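ABC transporter periplasmic peptide-binding protein (PDB 4QFL) binds dipeptides in the periplasm, here Ala-Phe, and probably delivers them to an ABC transporter for uptake. Local coordinates at residues L290-F304 with H424-P438. Residues are numbered along the deposited sequence; the frame is centred on the assembly and turned at random.
Sequences LNIGYWAFNTERPPF and HRHDSVLLGWAADTP. With ALA (alanine), chain C; PHE (phenylalanine), chain D.
Y294 carries its CG between its own backbone N and carbonyl carbon (chi1 55°), which swings the ring across onto the partner strand 428-434, where one face lies over the peptide joining L431 to G432. The ring and the L431 side chain run side by side, Y294 CE1 sitting 3.6 Å from L431 CB. W295, the next residue along, faces the opposite side of the sheet; with CG anti to the backbone N (chi1 -172°), its NE1, at the indole edge, makes a weak hydrogen bond of 2.9 Å to S428 OG, and CD1 touches L430 CD2. S428 OG also bonds to S375 O of the adjoining parallel strand 373-378.

Between these two faces, 291-297 and 428-434 form a regular antiparallel pair in this family 5 solute-binding protein, with mutual N-H to O bonds at I292/W433, Y294/L431 and A296/V429; strand 500-513 pairs with the other edge of 291-297. At G293/G432, a non-hydrogen-bonded pair, the CA atoms approach to 4.2 Å; a CB on G432 would run into I292 O. With an alanine at Y294, the L431-G432 peptide would probably lose the ring lying over it and a gap would open beside L431, whose CD2 packs against the bound phenylalanine.

R301 NH1 reaches D427 OD1 at 3.0 Å in a salt bridge, coming from above a carboxylate plane nearly perpendicular to the guanidinium, while H426 O lies over the guanidinium's centre. D427 OD2 is held by S375 N.

Toward the other end the pair borders the dipeptide pocket. A434 N donates to the ligand alanine O, and the ligand's amino N bonds A434 O and D436 OD1 while lying 3.0 Å above the W433 ring plane. Backbone polarity, a carboxylate and an aromatic face thus hold the main chain and amino group of the ligand's first residue, consistent with recognition that need not depend on side-chain identity.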
ATOM      1  N   LEU A 290       6.336  -9.321   0.660  1.00 16.91           N
ATOM      2  CA  LEU A 290       6.996  -8.325   1.491  1.00 15.26           C
ATOM      3  C   LEU A 290       5.948  -7.500   2.234  1.00 14.53           C
ATOM      4  O   LEU A 290       5.270  -6.660   1.651  1.00 15.34           O
ATOM      5  CB  LEU A 290       7.828  -7.408   0.614  1.00 17.67           C
ATOM      6  CG  LEU A 290       9.025  -7.980  -0.131  1.00 16.70           C
ATOM      7  CD1 LEU A 290       9.449  -7.004  -1.209  1.00 16.50           C
ATOM      8  CD2 LEU A 290      10.166  -8.259   0.850  1.00 15.89           C
ATOM      9  N   ASN A 291       5.797  -7.757   3.520  1.00 15.35           N
ATOM     10  CA  ASN A 291       4.832  -7.022   4.312  1.00 15.97           C
ATOM     11  C   ASN A 291       5.227  -7.054   5.763  1.00 14.65           C
ATOM     12  O   ASN A 291       6.038  -7.880   6.172  1.00 15.00           O
ATOM     13  CB  ASN A 291       3.423  -7.594   4.135  1.00 14.84           C
ATOM     14  CG  ASN A 291       3.292  -9.008   4.663  1.00 16.07           C
ATOM     15  OD1 ASN A 291       3.444  -9.984   3.922  1.00 18.21           O
ATOM     16  ND2 ASN A 291       2.997  -9.128   5.941  1.00 14.80           N
ATOM     17  N   ILE A 292       4.667  -6.135   6.536  1.00 14.25           N
ATOM     18  CA  ILE A 292       4.844  -6.146   7.981  1.00 14.61           C
ATOM     19  C   ILE A 292       3.559  -5.747   8.674  1.00 14.51           C
ATOM     20  O   ILE A 292       2.883  -4.813   8.255  1.00 15.25           O
ATOM     21  CB  ILE A 292       5.952  -5.191   8.412  1.00 17.05           C
ATOM     22  CG1 ILE A 292       6.090  -5.198   9.944  1.00 14.95           C
ATOM     23  CG2 ILE A 292       5.700  -3.808   7.845  1.00 15.71           C
ATOM     24  CD1 ILE A 292       6.773  -6.434  10.491  1.00 17.55           C
ATOM     25  N   GLY A 293       3.203  -6.499   9.710  1.00 14.05           N
ATOM     26  CA  GLY A 293       2.125  -6.135  10.609  1.00 14.62           C
ATOM     27  C   GLY A 293       2.736  -5.733  11.945  1.00 16.53           C
ATOM     28  O   GLY A 293       3.570  -6.463  12.512  1.00 15.91           O
ATOM     29  N   TYR A 294       2.324  -4.570  12.446  1.00 18.61           N
ATOM     30  CA  TYR A 294       2.897  -3.973  13.662  1.00 15.53           C
ATOM     31  C   TYR A 294       1.836  -3.399  14.616  1.00 16.53           C
ATOM     32  O   TYR A 294       0.669  -3.217  14.259  1.00 16.54           O
ATOM     33  CB  TYR A 294       3.913  -2.874  13.301  1.00 17.08           C
ATOM     34  CG  TYR A 294       3.324  -1.815  12.398  1.00 15.24           C
ATOM     35  CD1 TYR A 294       2.324  -0.964  12.854  1.00 17.47           C
ATOM     36  CD2 TYR A 294       3.743  -1.680  11.085  1.00 14.92           C
ATOM     37  CE1 TYR A 294       1.761  -0.009  12.027  1.00 16.07           C
ATOM     38  CE2 TYR A 294       3.184  -0.731  10.256  1.00 16.69           C
ATOM     39  CZ  TYR A 294       2.191   0.094  10.731  1.00 15.02           C
ATOM     40  OH  TYR A 294       1.638   1.034   9.910  1.00 15.60           O
ATOM     41  N   TRP A 295       2.262  -3.125  15.841  1.00 17.22           N
ATOM     42  CA  TRP A 295       1.463  -2.373  16.804  1.00 18.48           C
ATOM     43  C   TRP A 295       2.090  -0.987  16.931  1.00 18.42           C
ATOM     44  O   TRP A 295       3.184  -0.835  17.490  1.00 18.12           O
ATOM     45  CB  TRP A 295       1.507  -3.081  18.158  1.00 19.78           C
ATOM     46  CG  TRP A 295       0.585  -2.558  19.228  1.00 19.69           C
ATOM     47  CD1 TRP A 295      -0.571  -1.866  19.057  1.00 18.85           C
ATOM     48  CD2 TRP A 295       0.751  -2.727  20.637  1.00 17.37           C
ATOM     49  NE1 TRP A 295      -1.133  -1.584  20.279  1.00 20.25           N
ATOM     50  CE2 TRP A 295      -0.339  -2.103  21.263  1.00 18.80           C
ATOM     51  CE3 TRP A 295       1.722  -3.345  21.426  1.00 21.32           C
ATOM     52  CZ2 TRP A 295      -0.495  -2.080  22.644  1.00 19.91           C
ATOM     53  CZ3 TRP A 295       1.573  -3.321  22.800  1.00 22.10           C
ATOM     54  CH2 TRP A 295       0.471  -2.690  23.395  1.00 23.65           C
ATOM     55  N   ALA A 296       1.417   0.017  16.392  1.00 16.29           N
ATOM     56  CA  ALA A 296       1.957   1.366  16.423  1.00 17.61           C
ATOM     57  C   ALA A 296       1.435   2.140  17.623  1.00 17.26           C
ATOM     58  O   ALA A 296       0.251   2.094  17.920  1.00 18.39           O
ATOM     59  CB  ALA A 296       1.618   2.100  15.139  1.00 17.94           C
ATOM     60  N   PHE A 297       2.332   2.848  18.302  1.00 16.92           N
ATOM     61  CA  PHE A 297       1.956   3.759  19.377  1.00 16.43           C
ATOM     62  C   PHE A 297       1.893   5.209  18.902  1.00 17.65           C
ATOM     63  O   PHE A 297       2.719   5.654  18.117  1.00 15.99           O
ATOM     64  CB  PHE A 297       2.957   3.653  20.516  1.00 17.46           C
ATOM     65  CG  PHE A 297       3.066   2.278  21.086  1.00 18.44           C
ATOM     66  CD1 PHE A 297       2.097   1.797  21.945  1.00 20.32           C
ATOM     67  CD2 PHE A 297       4.136   1.466  20.760  1.00 19.55           C
ATOM     68  CE1 PHE A 297       2.189   0.531  22.474  1.00 19.76           C
ATOM     69  CE2 PHE A 297       4.244   0.203  21.292  1.00 21.82           C
ATOM     70  CZ  PHE A 297       3.267  -0.265  22.152  1.00 21.68           C
ATOM     71  N   ASN A 298       0.905   5.949  19.391  1.00 18.42           N
ATOM     72  CA  ASN A 298       0.852   7.388  19.169  1.00 16.73           C
ATOM     73  C   ASN A 298       1.885   8.050  20.082  1.00 16.85           C
ATOM     74  O   ASN A 298       1.584   8.403  21.221  1.00 18.59           O
ATOM     75  CB  ASN A 298      -0.559   7.882  19.479  1.00 15.90           C
ATOM     76  CG  ASN A 298      -0.786   9.316  19.083  1.00 16.71           C
ATOM     77  OD1 ASN A 298      -1.925   9.749  18.926  1.00 18.63           O
ATOM     78  ND2 ASN A 298       0.283  10.065  18.936  1.00 15.31           N
ATOM     79  N   THR A 299       3.111   8.191  19.581  1.00 16.38           N
ATOM     80  CA  THR A 299       4.258   8.599  20.393  1.00 18.01           C
ATOM     81  C   THR A 299       4.178  10.042  20.862  1.00 17.22           C
ATOM     82  O   THR A 299       5.028  10.493  21.621  1.00 19.51           O
ATOM     83  CB  THR A 299       5.593   8.422  19.636  1.00 17.74           C
ATOM     84  OG1 THR A 299       5.627   9.301  18.500  1.00 17.66           O
ATOM     85  CG2 THR A 299       5.775   6.977  19.178  1.00 16.22           C
ATOM     86  N   GLU A 300       3.164  10.767  20.412  1.00 19.14           N
ATOM     87  CA  GLU A 300       2.981  12.134  20.874  1.00 19.87           C
ATOM     88  C   GLU A 300       1.944  12.209  21.980  1.00 21.80           C
ATOM     89  O   GLU A 300       1.588  13.298  22.415  1.00 25.93           O
ATOM     90  CB  GLU A 300       2.611  13.053  19.709  1.00 18.70           C
ATOM     91  CG  GLU A 300       3.768  13.323  18.757  1.00 18.69           C
ATOM     92  CD  GLU A 300       4.912  14.058  19.421  1.00 23.87           C
ATOM     93  OE1 GLU A 300       4.646  14.946  20.252  1.00 25.84           O
ATOM     94  OE2 GLU A 300       6.083  13.753  19.117  1.00 27.09           O
ATOM     95  N   ARG A 301       1.476  11.057  22.457  1.00 19.28           N
ATOM     96  CA  ARG A 301       0.388  11.026  23.431  1.00 21.63           C
ATOM     97  C   ARG A 301       0.785  10.300  24.714  1.00 21.42           C
ATOM     98  O   ARG A 301       1.076   9.112  24.690  1.00 23.31           O
ATOM     99  CB  ARG A 301      -0.854  10.370  22.811  1.00 22.21           C
ATOM    100  CG  ARG A 301      -2.105  10.455  23.670  1.00 25.31           C
ATOM    101  CD  ARG A 301      -3.290   9.724  23.061  1.00 23.58           C
ATOM    102  NE  ARG A 301      -3.894  10.467  21.961  1.00 22.83           N
ATOM    103  CZ  ARG A 301      -5.079  10.177  21.432  1.00 22.66           C
ATOM    104  NH1 ARG A 301      -5.778   9.156  21.911  1.00 24.82           N
ATOM    105  NH2 ARG A 301      -5.570  10.906  20.429  1.00 23.40           N
ATOM    106  N   PRO A 302       0.812  11.016  25.846  1.00 22.36           N
ATOM    107  CA  PRO A 302       1.190  10.344  27.097  1.00 20.50           C
ATOM    108  C   PRO A 302       0.182   9.245  27.439  1.00 22.97           C
ATOM    109  O   PRO A 302      -0.993   9.393  27.120  1.00 24.24           O
ATOM    110  CB  PRO A 302       1.137  11.476  28.139  1.00 22.84           C
ATOM    111  CG  PRO A 302       1.169  12.755  27.336  1.00 21.77           C
ATOM    112  CD  PRO A 302       0.487  12.439  26.043  1.00 21.79           C
ATOM    113  N   PRO A 303       0.631   8.146  28.064  1.00 23.91           N
ATOM    114  CA  PRO A 303       2.013   7.844  28.464  1.00 22.85           C
ATOM    115  C   PRO A 303       2.838   7.227  27.343  1.00 21.36           C
ATOM    116  O   PRO A 303       3.936   6.733  27.584  1.00 23.03           O
ATOM    117  CB  PRO A 303       1.820   6.800  29.558  1.00 24.13           C
ATOM    118  CG  PRO A 303       0.587   6.090  29.155  1.00 22.32           C
ATOM    119  CD  PRO A 303      -0.311   7.121  28.544  1.00 21.16           C
ATOM    120  N   PHE A 304       2.320   7.261  26.126  1.00 21.99           N
ATOM    121  CA  PHE A 304       2.923   6.508  25.037  1.00 21.00           C
ATOM    122  C   PHE A 304       4.116   7.254  24.450  1.00 21.13           C
ATOM    123  O   PHE A 304       4.886   6.688  23.679  1.00 22.41           O
ATOM    124  CB  PHE A 304       1.848   6.135  23.993  1.00 19.90           C
ATOM    125  CG  PHE A 304       0.591   5.592  24.618  1.00 19.86           C
ATOM    126  CD1 PHE A 304       0.589   4.347  25.226  1.00 21.14           C
ATOM    127  CD2 PHE A 304      -0.563   6.354  24.671  1.00 20.94           C
ATOM    128  CE1 PHE A 304      -0.553   3.858  25.841  1.00 22.71           C
ATOM    129  CE2 PHE A 304      -1.708   5.871  25.284  1.00 22.14           C
ATOM    130  CZ  PHE A 304      -1.705   4.621  25.870  1.00 21.66           C
ATOM    131  N   HIS A 424      -4.421  10.901  13.906  1.00 19.30           N
ATOM    132  CA  HIS A 424      -3.892  10.425  15.182  1.00 20.86           C
ATOM    133  C   HIS A 424      -4.863  10.475  16.381  1.00 22.67           C
ATOM    134  O   HIS A 424      -4.496  10.902  17.480  1.00 21.90           O
ATOM    135  CB  HIS A 424      -2.542  11.087  15.500  1.00 20.26           C
ATOM    136  CG  HIS A 424      -2.634  12.547  15.814  1.00 21.64           C
ATOM    137  ND1 HIS A 424      -2.616  13.520  14.841  1.00 24.10           N
ATOM    138  CD2 HIS A 424      -2.721  13.195  16.999  1.00 21.83           C
ATOM    139  CE1 HIS A 424      -2.705  14.710  15.412  1.00 25.86           C
ATOM    140  NE2 HIS A 424      -2.773  14.540  16.719  1.00 27.48           N
ATOM    141  N   ARG A 425      -6.093  10.005  16.171  1.00 20.54           N
ATOM    142  CA  ARG A 425      -7.078   9.936  17.252  1.00 21.75           C
ATOM    143  C   ARG A 425      -6.816   8.784  18.236  1.00 23.54           C
ATOM    144  O   ARG A 425      -7.434   8.712  19.301  1.00 21.55           O
ATOM    145  CB  ARG A 425      -8.507   9.847  16.691  1.00 21.84           C
ATOM    146  CG  ARG A 425      -9.020  11.149  16.052  1.00 27.27           C
ATOM    147  CD  ARG A 425     -10.544  11.298  16.174  1.00 33.35           C
ATOM    148  NE  ARG A 425     -11.190  11.646  14.906  1.00 31.97           N
ATOM    149  CZ  ARG A 425     -12.508  11.672  14.718  1.00 32.22           C
ATOM    150  NH1 ARG A 425     -13.340  11.374  15.711  1.00 34.11           N
ATOM    151  NH2 ARG A 425     -12.999  11.989  13.528  1.00 32.69           N
ATOM    152  N   HIS A 426      -5.895   7.894  17.878  1.00 19.48           N
ATOM    153  CA  HIS A 426      -5.670   6.661  18.626  1.00 18.04           C
ATOM    154  C   HIS A 426      -4.597   6.784  19.677  1.00 17.47           C
ATOM    155  O   HIS A 426      -3.755   7.672  19.604  1.00 19.69           O
ATOM    156  CB  HIS A 426      -5.263   5.544  17.664  1.00 18.12           C
ATOM    157  CG  HIS A 426      -3.995   5.822  16.915  1.00 17.37           C
ATOM    158  ND1 HIS A 426      -3.907   6.795  15.941  1.00 18.36           N
ATOM    159  CD2 HIS A 426      -2.770   5.253  16.989  1.00 17.11           C
ATOM    160  CE1 HIS A 426      -2.682   6.812  15.451  1.00 19.46           C
ATOM    161  NE2 HIS A 426      -1.971   5.887  16.069  1.00 17.77           N
ATOM    162  N   ASP A 427      -4.626   5.873  20.648  1.00 18.88           N
ATOM    163  CA  ASP A 427      -3.503   5.663  21.565  1.00 19.18           C
ATOM    164  C   ASP A 427      -2.513   4.749  20.876  1.00 17.71           C
ATOM    165  O   ASP A 427      -1.309   4.993  20.873  1.00 16.70           O
ATOM    166  CB  ASP A 427      -3.940   4.931  22.841  1.00 19.33           C
ATOM    167  CG  ASP A 427      -4.687   5.811  23.807  1.00 22.63           C
ATOM    168  OD1 ASP A 427      -4.655   7.049  23.661  1.00 21.37           O
ATOM    169  OD2 ASP A 427      -5.306   5.241  24.728  1.00 22.16           O
ATOM    170  N   SER A 428      -3.050   3.667  20.323  1.00 18.22           N
ATOM    171  CA  SER A 428      -2.263   2.661  19.622  1.00 17.83           C
ATOM    172  C   SER A 428      -3.150   2.004  18.586  1.00 16.24           C
ATOM    173  O   SER A 428      -4.375   2.053  18.685  1.00 15.94           O
ATOM    174  CB  SER A 428      -1.718   1.609  20.589  1.00 17.90           C
ATOM    175  OG  SER A 428      -2.725   0.697  20.978  1.00 18.78           O
ATOM    176  N   VAL A 429      -2.524   1.390  17.589  1.00 16.67           N
ATOM    177  CA  VAL A 429      -3.257   0.785  16.489  1.00 15.21           C
ATOM    178  C   VAL A 429      -2.516  -0.422  15.947  1.00 14.54           C
ATOM    179  O   VAL A 429      -1.281  -0.453  15.912  1.00 17.34           O
ATOM    180  CB  VAL A 429      -3.470   1.781  15.333  1.00 15.88           C
ATOM    181  CG1 VAL A 429      -2.137   2.351  14.891  1.00 17.81           C
ATOM    182  CG2 VAL A 429      -4.187   1.112  14.165  1.00 15.67           C
ATOM    183  N   LEU A 430      -3.297  -1.405  15.522  1.00 16.08           N
ATOM    184  CA  LEU A 430      -2.789  -2.550  14.800  1.00 15.03           C
ATOM    185  C   LEU A 430      -2.915  -2.223  13.328  1.00 14.42           C
ATOM    186  O   LEU A 430      -4.012  -2.102  12.807  1.00 15.45           O
ATOM    187  CB  LEU A 430      -3.617  -3.794  15.120  1.00 16.28           C
ATOM    188  CG  LEU A 430      -3.561  -4.265  16.569  1.00 18.04           C
ATOM    189  CD1 LEU A 430      -4.547  -5.398  16.804  1.00 18.96           C
ATOM    190  CD2 LEU A 430      -2.145  -4.667  16.946  1.00 20.57           C
ATOM    191  N   LEU A 431      -1.779  -2.063  12.670  1.00 15.54           N
ATOM    192  CA  LEU A 431      -1.759  -1.757  11.253  1.00 14.70           C
ATOM    193  C   LEU A 431      -0.559  -2.456  10.621  1.00 16.82           C
ATOM    194  O   LEU A 431      -0.078  -3.456  11.127  1.00 16.24           O
ATOM    195  CB  LEU A 431      -1.670  -0.245  11.031  1.00 13.57           C
ATOM    196  CG  LEU A 431      -2.854   0.370  10.284  1.00 18.80           C
ATOM    197  CD1 LEU A 431      -2.915   1.883  10.434  1.00 16.74           C
ATOM    198  CD2 LEU A 431      -2.844  -0.039   8.823  1.00 15.70           C
ATOM    199  N   GLY A 432      -0.073  -1.919   9.513  1.00 14.75           N
ATOM    200  CA  GLY A 432       1.089  -2.491   8.871  1.00 15.30           C
ATOM    201  C   GLY A 432       1.282  -1.921   7.486  1.00 14.81           C
ATOM    202  O   GLY A 432       0.758  -0.865   7.163  1.00 16.62           O
ATOM    203  N   TRP A 433       2.042  -2.631   6.670  1.00 15.01           N
ATOM    204  CA  TRP A 433       2.326  -2.164   5.334  1.00 12.41           C
ATOM    205  C   TRP A 433       2.532  -3.351   4.422  1.00 15.94           C
ATOM    206  O   TRP A 433       3.275  -4.274   4.747  1.00 15.59           O
ATOM    207  CB  TRP A 433       3.589  -1.315   5.364  1.00 14.44           C
ATOM    208  CG  TRP A 433       3.910  -0.573   4.103  1.00 15.67           C
ATOM    209  CD1 TRP A 433       4.983  -0.788   3.278  1.00 17.59           C
ATOM    210  CD2 TRP A 433       3.184   0.528   3.531  1.00 17.47           C
ATOM    211  NE1 TRP A 433       4.960   0.105   2.234  1.00 15.71           N
ATOM    212  CE2 TRP A 433       3.868   0.921   2.364  1.00 18.14           C
ATOM    213  CE3 TRP A 433       2.024   1.219   3.891  1.00 20.83           C
ATOM    214  CZ2 TRP A 433       3.427   1.971   1.558  1.00 17.39           C
ATOM    215  CZ3 TRP A 433       1.584   2.265   3.077  1.00 17.24           C
ATOM    216  CH2 TRP A 433       2.277   2.624   1.933  1.00 17.41           C
ATOM    217  N   ALA A 434       1.847  -3.333   3.287  1.00 14.56           N
ATOM    218  CA  ALA A 434       2.150  -4.253   2.211  1.00 15.96           C
ATOM    219  C   ALA A 434       3.037  -3.548   1.167  1.00 15.33           C
ATOM    220  O   ALA A 434       2.614  -2.609   0.498  1.00 15.87           O
ATOM    221  CB  ALA A 434       0.870  -4.779   1.592  1.00 14.32           C
ATOM    222  N   ALA A 435       4.278  -3.990   1.049  1.00 15.88           N
ATOM    223  CA  ALA A 435       5.253  -3.292   0.226  1.00 15.40           C
ATOM    224  C   ALA A 435       4.806  -3.077  -1.220  1.00 14.53           C
ATOM    225  O   ALA A 435       4.204  -3.960  -1.834  1.00 16.72           O
ATOM    226  CB  ALA A 435       6.593  -4.013   0.274  1.00 17.46           C
ATOM    227  N   ASP A 436       5.114  -1.897  -1.754  1.00 14.26           N
ATOM    228  CA  ASP A 436       4.776  -1.557  -3.135  1.00 16.30           C
ATOM    229  C   ASP A 436       5.902  -1.947  -4.092  1.00 18.03           C
ATOM    230  O   ASP A 436       5.679  -2.165  -5.280  1.00 17.70           O
ATOM    231  CB  ASP A 436       4.489  -0.054  -3.269  1.00 16.85           C
ATOM    232  CG  ASP A 436       3.596   0.486  -2.153  1.00 18.20           C
ATOM    233  OD1 ASP A 436       2.394   0.126  -2.104  1.00 18.79           O
ATOM    234  OD2 ASP A 436       4.092   1.292  -1.335  1.00 18.13           O
ATOM    235  N   THR A 437       7.116  -2.032  -3.566  1.00 16.24           N
ATOM    236  CA  THR A 437       8.281  -2.415  -4.359  1.00 17.30           C
ATOM    237  C   THR A 437       9.210  -3.237  -3.474  1.00 15.58           C
ATOM    238  O   THR A 437       9.000  -3.316  -2.262  1.00 15.40           O
ATOM    239  CB  THR A 437       9.054  -1.178  -4.858  1.00 15.52           C
ATOM    240  OG1 THR A 437       9.796  -0.619  -3.773  1.00 16.31           O
ATOM    241  CG2 THR A 437       8.102  -0.125  -5.409  1.00 16.91           C
ATOM    242  N   PRO A 438      10.227  -3.868  -4.071  1.00 15.14           N
ATOM    243  CA  PRO A 438      11.245  -4.576  -3.290  1.00 17.17           C
ATOM    244  C   PRO A 438      12.426  -3.660  -2.886  1.00 19.19           C
ATOM    245  O   PRO A 438      13.452  -4.127  -2.372  1.00 18.11           O
ATOM    246  CB  PRO A 438      11.689  -5.675  -4.246  1.00 16.45           C
ATOM    247  CG  PRO A 438      11.570  -5.048  -5.570  1.00 15.70           C
ATOM    248  CD  PRO A 438      10.397  -4.106  -5.514  1.00 15.37           C
TER
HETATM  249  N   ALA C 601       1.399  -0.099   0.535  1.00 15.29           N
HETATM  250  CA  ALA C 601      -0.024   0.195   0.673  1.00 16.46           C
HETATM  251  C   ALA C 601      -0.588  -0.435   1.944  1.00 17.93           C
HETATM  252  O   ALA C 601      -0.102  -1.470   2.398  1.00 20.32           O
HETATM  253  CB  ALA C 601      -0.793  -0.292  -0.558  1.00 15.89           C
HETATM  254  N   PHE D 602      -1.606   0.199   2.525  1.00 18.48           N
HETATM  255  CA  PHE D 602      -2.303  -0.347   3.684  1.00 15.77           C
HETATM  256  C   PHE D 602      -3.151  -1.526   3.264  1.00 17.59           C
HETATM  257  O   PHE D 602      -3.309  -2.482   4.014  1.00 19.81           O
HETATM  258  CB  PHE D 602      -3.215   0.708   4.299  1.00 14.98           C
HETATM  259  CG  PHE D 602      -2.489   1.798   5.007  1.00 18.26           C
HETATM  260  CD1 PHE D 602      -1.486   1.505   5.916  1.00 17.50           C
HETATM  261  CD2 PHE D 602      -2.811   3.115   4.772  1.00 17.51           C
HETATM  262  CE1 PHE D 602      -0.825   2.501   6.580  1.00 19.15           C
HETATM  263  CE2 PHE D 602      -2.154   4.120   5.432  1.00 18.40           C
HETATM  264  CZ  PHE D 602      -1.156   3.817   6.336  1.00 18.37           C
HETATM  265  OXT PHE D 602      -3.703  -1.537   2.163  1.00 16.78           O
HETATM  266  O   HOH W   1       3.094  -6.299  -0.793  1.00 17.12           O